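Local coordinates for hypothetical protein (Neisseria meningitidis Z2491, PDB 2F46), which is a putative phosphatase of the nonclassical, eukaryotic-like kind, probably hydrolysing phosphate esters, at residues R50-R53 / S57-D60. Residues are numbered along the deposited sequence; the frame is centred on the assembly and turned at random.
Sequences RPDR and SQPD
Q58 lays its amide flat over one face of the R50 guanidinium, the two planes 6° apart and Q58 OE1 3.5 Å from R50 CZ. The two side chains run past each other in opposite directions, both extended; CG of Q58 stands anti to its own backbone N (chi1 176°), and this carries the amide across to R50. Q58 NE2 gives an almost straight hydrogen bond of 3.0 Å to the carbonyl O of P51, an atom close to the plane of the Q58 amide, while OE1 takes the backbone N-H of E55. The R50 guanidinium is held in turn by salt bridges from NE to E54 and NH2 to E55, and by a hydrogen bond from NH1 to Q29 OE1. Both segments belong to the loop that leaves strand 45-48 of the central sheet and leads into helix 61-68, in the phosphatase-like domain. D60 sits at the N-cap position of that helix, though its side chain makes no capping bond and turns instead to R53. R53 forms a side-on, two-nitrogen salt bridge with D60: R53 NE to D60 OD1 2.8 Å, R53 NH2 to D60 OD2 2.9 Å, both on syn lone pairs, with the planes nearly coplanar. R53 bends at chi2 (-60°), bringing its end back to D60. D52 stacks its carboxylate on that of D60, D52 OD1 to D60 OD1 4.0 Å; the R53 charge and the F61 N-H bound by D52 OD1 probably ease the repulsion. One water joins R53 N, Q58 O and D60 OD1.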
ATOM      1  N   ARG A  50       0.807   7.986   1.214  1.00 10.35           N
ATOM      2  CA  ARG A  50       1.752   8.917   1.818  1.00 11.91           C
ATOM      3  C   ARG A  50       1.337  10.336   1.503  1.00 11.48           C
ATOM      4  O   ARG A  50       1.216  10.678   0.329  1.00 11.18           O
ATOM      5  CB  ARG A  50       3.181   8.691   1.277  1.00 11.54           C
ATOM      6  CG  ARG A  50       4.225   9.352   2.117  1.00 16.31           C
ATOM      7  CD  ARG A  50       5.595   9.087   1.563  1.00 12.24           C
ATOM      8  NE  ARG A  50       6.558   9.556   2.512  1.00 13.95           N
ATOM      9  CZ  ARG A  50       7.866   9.534   2.339  1.00 17.75           C
ATOM     10  NH1 ARG A  50       8.400   9.101   1.213  1.00 15.72           N
ATOM     11  NH2 ARG A  50       8.638   9.958   3.319  1.00 17.75           N
ATOM     12  N   PRO A  51       1.166  11.180   2.535  1.00 11.52           N
ATOM     13  CA  PRO A  51       1.040  12.618   2.228  1.00 11.96           C
ATOM     14  C   PRO A  51       2.265  13.127   1.468  1.00  9.92           C
ATOM     15  O   PRO A  51       3.372  12.701   1.728  1.00 10.41           O
ATOM     16  CB  PRO A  51       0.978  13.260   3.618  1.00 12.38           C
ATOM     17  CG  PRO A  51       0.573  12.133   4.554  1.00 15.86           C
ATOM     18  CD  PRO A  51       1.222  10.921   3.982  1.00 11.29           C
ATOM     19  N   ASP A  52       2.055  14.088   0.566  1.00 13.22           N
ATOM     20  CA  ASP A  52       3.177  14.751  -0.092  1.00 14.58           C
ATOM     21  C   ASP A  52       3.957  15.544   0.969  1.00 14.10           C
ATOM     22  O   ASP A  52       3.359  15.990   1.961  1.00 18.06           O
ATOM     23  CB  ASP A  52       2.698  15.720  -1.177  1.00 14.59           C
ATOM     24  CG  ASP A  52       2.149  15.042  -2.433  1.00 20.31           C
ATOM     25  OD1 ASP A  52       2.495  13.874  -2.707  1.00 14.39           O
ATOM     26  OD2 ASP A  52       1.367  15.714  -3.160  1.00 20.45           O
ATOM     27  N   ARG A  53       5.257  15.694   0.723  1.00 15.32           N
ATOM     28  CA  ARG A  53       6.159  16.609   1.466  1.00 17.85           C
ATOM     29  C   ARG A  53       6.472  16.110   2.861  1.00 19.44           C
ATOM     30  O   ARG A  53       6.789  16.903   3.756  1.00 20.18           O
ATOM     31  CB  ARG A  53       5.606  18.039   1.489  1.00 19.95           C
ATOM     32  CG  ARG A  53       5.203  18.563   0.141  1.00 20.25           C
ATOM     33  CD  ARG A  53       6.380  18.584  -0.801  1.00 22.45           C
ATOM     34  NE  ARG A  53       5.915  18.948  -2.134  1.00 22.34           N
ATOM     35  CZ  ARG A  53       5.753  20.200  -2.575  1.00 25.50           C
ATOM     36  NH1 ARG A  53       6.059  21.249  -1.810  1.00 20.57           N
ATOM     37  NH2 ARG A  53       5.264  20.395  -3.800  1.00 18.82           N
ATOM     38  N   SER A  57      13.250  15.230  -0.480  1.00 27.59           N
ATOM     39  CA  SER A  57      13.561  14.460  -1.685  1.00 27.29           C
ATOM     40  C   SER A  57      12.364  13.734  -2.270  1.00 23.19           C
ATOM     41  O   SER A  57      12.447  13.136  -3.345  1.00 22.50           O
ATOM     42  CB  SER A  57      14.598  13.392  -1.351  1.00 29.15           C
ATOM     43  OG  SER A  57      14.057  12.401  -0.462  1.00 35.93           O
ATOM     44  N   GLN A  58      11.268  13.713  -1.520  1.00 21.18           N
ATOM     45  CA  GLN A  58      10.132  12.863  -1.856  1.00 18.56           C
ATOM     46  C   GLN A  58       9.382  13.355  -3.072  1.00 18.09           C
ATOM     47  O   GLN A  58       8.795  14.444  -3.043  1.00 16.52           O
ATOM     48  CB  GLN A  58       9.163  12.817  -0.659  1.00 17.84           C
ATOM     49  CG  GLN A  58       7.866  12.036  -0.888  1.00 15.70           C
ATOM     50  CD  GLN A  58       6.862  12.332   0.161  1.00 15.07           C
ATOM     51  OE1 GLN A  58       7.212  12.825   1.235  1.00 16.31           O
ATOM     52  NE2 GLN A  58       5.608  12.032  -0.109  1.00 11.86           N
ATOM     53  N   PRO A  59       9.283  12.502  -4.121  1.00 19.51           N
ATOM     54  CA  PRO A  59       8.469  12.925  -5.237  1.00 21.64           C
ATOM     55  C   PRO A  59       6.995  13.081  -4.846  1.00 20.37           C
ATOM     56  O   PRO A  59       6.504  12.253  -4.089  1.00 19.04           O
ATOM     57  CB  PRO A  59       8.617  11.767  -6.244  1.00 22.45           C
ATOM     58  CG  PRO A  59       9.708  10.938  -5.770  1.00 28.51           C
ATOM     59  CD  PRO A  59       9.847  11.156  -4.319  1.00 21.29           C
ATOM     60  N   ASP A  60       6.325  14.117  -5.343  1.00 16.43           N
ATOM     61  CA  ASP A  60       4.897  14.328  -5.124  1.00 18.40           C
ATOM     62  C   ASP A  60       4.132  13.262  -5.902  1.00 15.61           C
ATOM     63  O   ASP A  60       4.612  12.782  -6.945  1.00 14.75           O
ATOM     64  CB  ASP A  60       4.410  15.682  -5.611  1.00 20.57           C
ATOM     65  CG  ASP A  60       4.773  16.824  -4.674  1.00 26.98           C
ATOM     66  OD1 ASP A  60       5.284  16.602  -3.552  1.00 18.38           O
ATOM     67  OD2 ASP A  60       4.482  17.964  -5.078  1.00 27.40           O
TER
HETATM   68  O   HOH W   1       3.203  11.437  -1.760  1.00 12.79           O
HETATM   69  O   HOH W   2       2.045  18.670  -3.421  1.00 30.35           O
HETATM   70  O   HOH W   3       6.364  14.968  -1.796  1.00 15.47           O